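Local coordinates for protein PrimPol AEP domain (PP-N190) (PDB 6ZP9) that probably synthesises primers and extends DNA as the archaeo-eukaryotic primase-type catalytic domain of a cyanophage primase-polymerase, in a phage whose DNA carries 2-aminoadenine, at residues Leu185-Pro188 / Gly189-Leu192. Residues are numbered along the deposited sequence; the frame is centred on the assembly and turned at random.
With CA (calcium ion), chain C.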
ATOM      1  N   LEU A 185       4.478 -15.542  -4.037  1.00 16.00           N
ATOM      2  CA  LEU A 185       3.697 -14.908  -5.091  1.00 16.03           C
ATOM      3  C   LEU A 185       2.441 -15.734  -5.320  1.00 16.54           C
ATOM      4  O   LEU A 185       2.509 -16.966  -5.363  1.00 18.35           O
ATOM      5  CB  LEU A 185       4.505 -14.794  -6.380  1.00 16.76           C
ATOM      6  CG  LEU A 185       5.764 -13.916  -6.296  1.00 17.87           C
ATOM      7  CD1 LEU A 185       6.529 -13.884  -7.607  1.00 18.87           C
ATOM      8  CD2 LEU A 185       5.391 -12.520  -5.851  1.00 16.48           C
ATOM      9  N   TYR A 186       1.300 -15.062  -5.456  1.00 13.45           N
ATOM     10  CA  TYR A 186       0.011 -15.723  -5.591  1.00 14.22           C
ATOM     11  C   TYR A 186      -0.441 -15.718  -7.042  1.00 17.71           C
ATOM     12  O   TYR A 186       0.063 -14.967  -7.880  1.00 18.56           O
ATOM     13  CB  TYR A 186      -1.050 -15.055  -4.700  1.00 18.95           C
ATOM     14  CG  TYR A 186      -0.859 -15.407  -3.252  1.00 16.58           C
ATOM     15  CD1 TYR A 186      -1.401 -16.568  -2.728  1.00 17.29           C
ATOM     16  CD2 TYR A 186      -0.078 -14.613  -2.423  1.00 19.00           C
ATOM     17  CE1 TYR A 186      -1.197 -16.920  -1.414  1.00 18.21           C
ATOM     18  CE2 TYR A 186       0.136 -14.956  -1.098  1.00 15.33           C
ATOM     19  CZ  TYR A 186      -0.423 -16.116  -0.600  1.00 17.65           C
ATOM     20  OH  TYR A 186      -0.220 -16.469   0.718  1.00 19.69           O
ATOM     21  N   ASP A 187      -1.400 -16.580  -7.327  1.00 19.82           N
ATOM     22  CA  ASP A 187      -2.011 -16.631  -8.632  1.00 20.00           C
ATOM     23  C   ASP A 187      -3.413 -16.066  -8.545  1.00 21.61           C
ATOM     24  O   ASP A 187      -4.178 -16.464  -7.657  1.00 20.76           O
ATOM     25  CB  ASP A 187      -2.055 -18.066  -9.150  1.00 22.34           C
ATOM     26  CG  ASP A 187      -2.828 -18.188 -10.438  1.00 31.04           C
ATOM     27  OD1 ASP A 187      -2.250 -17.872 -11.499  1.00 31.58           O
ATOM     28  OD2 ASP A 187      -4.014 -18.585 -10.384  1.00 32.85           O
ATOM     29  N   PRO A 188      -3.780 -15.133  -9.425  1.00 19.50           N
ATOM     30  CA  PRO A 188      -5.093 -14.479  -9.295  1.00 22.59           C
ATOM     31  C   PRO A 188      -6.272 -15.425  -9.457  1.00 23.40           C
ATOM     32  O   PRO A 188      -7.333 -15.195  -8.856  1.00 26.48           O
ATOM     33  CB  PRO A 188      -5.070 -13.419 -10.404  1.00 24.82           C
ATOM     34  CG  PRO A 188      -3.943 -13.817 -11.312  1.00 25.85           C
ATOM     35  CD  PRO A 188      -2.946 -14.512 -10.463  1.00 23.24           C
ATOM     36  N   GLY A 189      -6.131 -16.475 -10.263  1.00 21.77           N
ATOM     37  CA  GLY A 189      -7.215 -17.433 -10.393  1.00 25.22           C
ATOM     38  C   GLY A 189      -7.401 -18.255  -9.134  1.00 26.46           C
ATOM     39  O   GLY A 189      -8.531 -18.488  -8.698  1.00 28.44           O
ATOM     40  N   GLN A 190      -6.301 -18.707  -8.536  1.00 22.41           N
ATOM     41  CA  GLN A 190      -6.393 -19.401  -7.258  1.00 25.51           C
ATOM     42  C   GLN A 190      -6.972 -18.484  -6.192  1.00 25.42           C
ATOM     43  O   GLN A 190      -7.777 -18.912  -5.364  1.00 24.26           O
ATOM     44  CB  GLN A 190      -5.014 -19.917  -6.835  1.00 25.42           C
ATOM     45  CG  GLN A 190      -4.417 -20.915  -7.812  1.00 33.66           C
ATOM     46  CD  GLN A 190      -3.214 -21.645  -7.246  1.00 42.95           C
ATOM     47  OE1 GLN A 190      -2.177 -21.040  -6.971  1.00 47.19           O
ATOM     48  NE2 GLN A 190      -3.352 -22.955  -7.059  1.00 43.19           N
ATOM     49  N   MET A 191      -6.583 -17.209  -6.211  1.00 21.24           N
ATOM     50  CA  MET A 191      -7.085 -16.265  -5.219  1.00 23.16           C
ATOM     51  C   MET A 191      -8.585 -16.056  -5.376  1.00 22.56           C
ATOM     52  O   MET A 191      -9.310 -15.902  -4.384  1.00 25.42           O
ATOM     53  CB  MET A 191      -6.327 -14.936  -5.338  1.00 22.06           C
ATOM     54  CG  MET A 191      -6.653 -13.939  -4.250  1.00 21.67           C
ATOM     55  SD  MET A 191      -6.050 -14.483  -2.636  1.00 23.89           S
ATOM     56  CE  MET A 191      -4.342 -13.943  -2.750  1.00 18.99           C
ATOM     57  N   LEU A 192      -9.074 -16.069  -6.618  1.00 23.51           N
ATOM     58  CA  LEU A 192     -10.505 -15.912  -6.846  1.00 26.35           C
ATOM     59  C   LEU A 192     -11.301 -17.058  -6.227  1.00 29.60           C
ATOM     60  O   LEU A 192     -12.443 -16.858  -5.807  1.00 33.91           O
ATOM     61  CB  LEU A 192     -10.778 -15.808  -8.344  1.00 27.24           C
ATOM     62  CG  LEU A 192     -12.148 -15.283  -8.771  1.00 30.62           C
ATOM     63  CD1 LEU A 192     -12.444 -13.928  -8.124  1.00 34.39           C
ATOM     64  CD2 LEU A 192     -12.205 -15.176 -10.279  1.00 32.42           C
TER
HETATM   65 CA    CA C 201       3.213 -19.191  -5.174  1.00 21.53          CA
HETATM   66  O   HOH W   1      -1.709 -18.980  -5.422  1.00 28.96           O
HETATM   67  O   HOH W   2      -4.430 -17.066 -12.724  1.00 47.63           O
HETATM   68  O   HOH W   3       1.989 -19.972  -7.075  1.00 31.42           O
HETATM   69  O   HOH W   4       3.832 -21.503  -4.780  1.00 28.15           O
HETATM   70  O   HOH W   5       0.961 -19.537  -4.029  1.00 26.50           O
HETATM   71  O   HOH W   6       2.705 -19.076  -2.601  1.00 29.89           O
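Asp187 and Met191 are joined by the first i to i+4 backbone bond of the helix: Met191 N donates to Asp187 O at 2.9 Å, almost in line with the carbonyl. One residue on, Leu192 N reaches Pro188 O at 3.0 Å, continuing the i to i+4 pattern into helix 188-194. Tyr186 and Asp187 are extended, and the turn sets in at Pro188, whose phi and psi are already helical. Asp187 occupies the N-cap. Its CG lies anti to the backbone N (chi1 173°), a setting that turns the carboxylate back toward the N-H groups at the start of the helix, where OD2 accepts from Gln190 N at 2.9 Å. That donor meets the anti side of OD2, 16° out of the carboxylate plane. This is the classic Asp N-cap, and the negative group at the amino end of the helix is consistent with a favourable interaction with its dipole. Proline fits the N1 position that follows, since it has no amide hydrogen to offer. OD1 of the same carboxylate is held by His130 and by a water that also accepts from Gly189 N, so both carboxylate oxygens are engaged. A second water links the two segments, accepting from Asp187 N and donating to Gln190 OE1 at 2.6 Å. On another side of the turn, Met191 bends at chi2 and chi3, bringing its methyl CE over one face of the Tyr186 ring; CE lies 4.2 Å from the centroid, 28° off the normal, a CH-pi contact nearest CG. Tyr186 also meets Trp127 edge-to-face, while its OH is hydrogen-bonded to Arg111 O. Met191 itself packs on Trp127 and on Leu141 of helix 135-149. Upstream, Leu185 O binds a calcium ion at 2.3 Å, together with four waters.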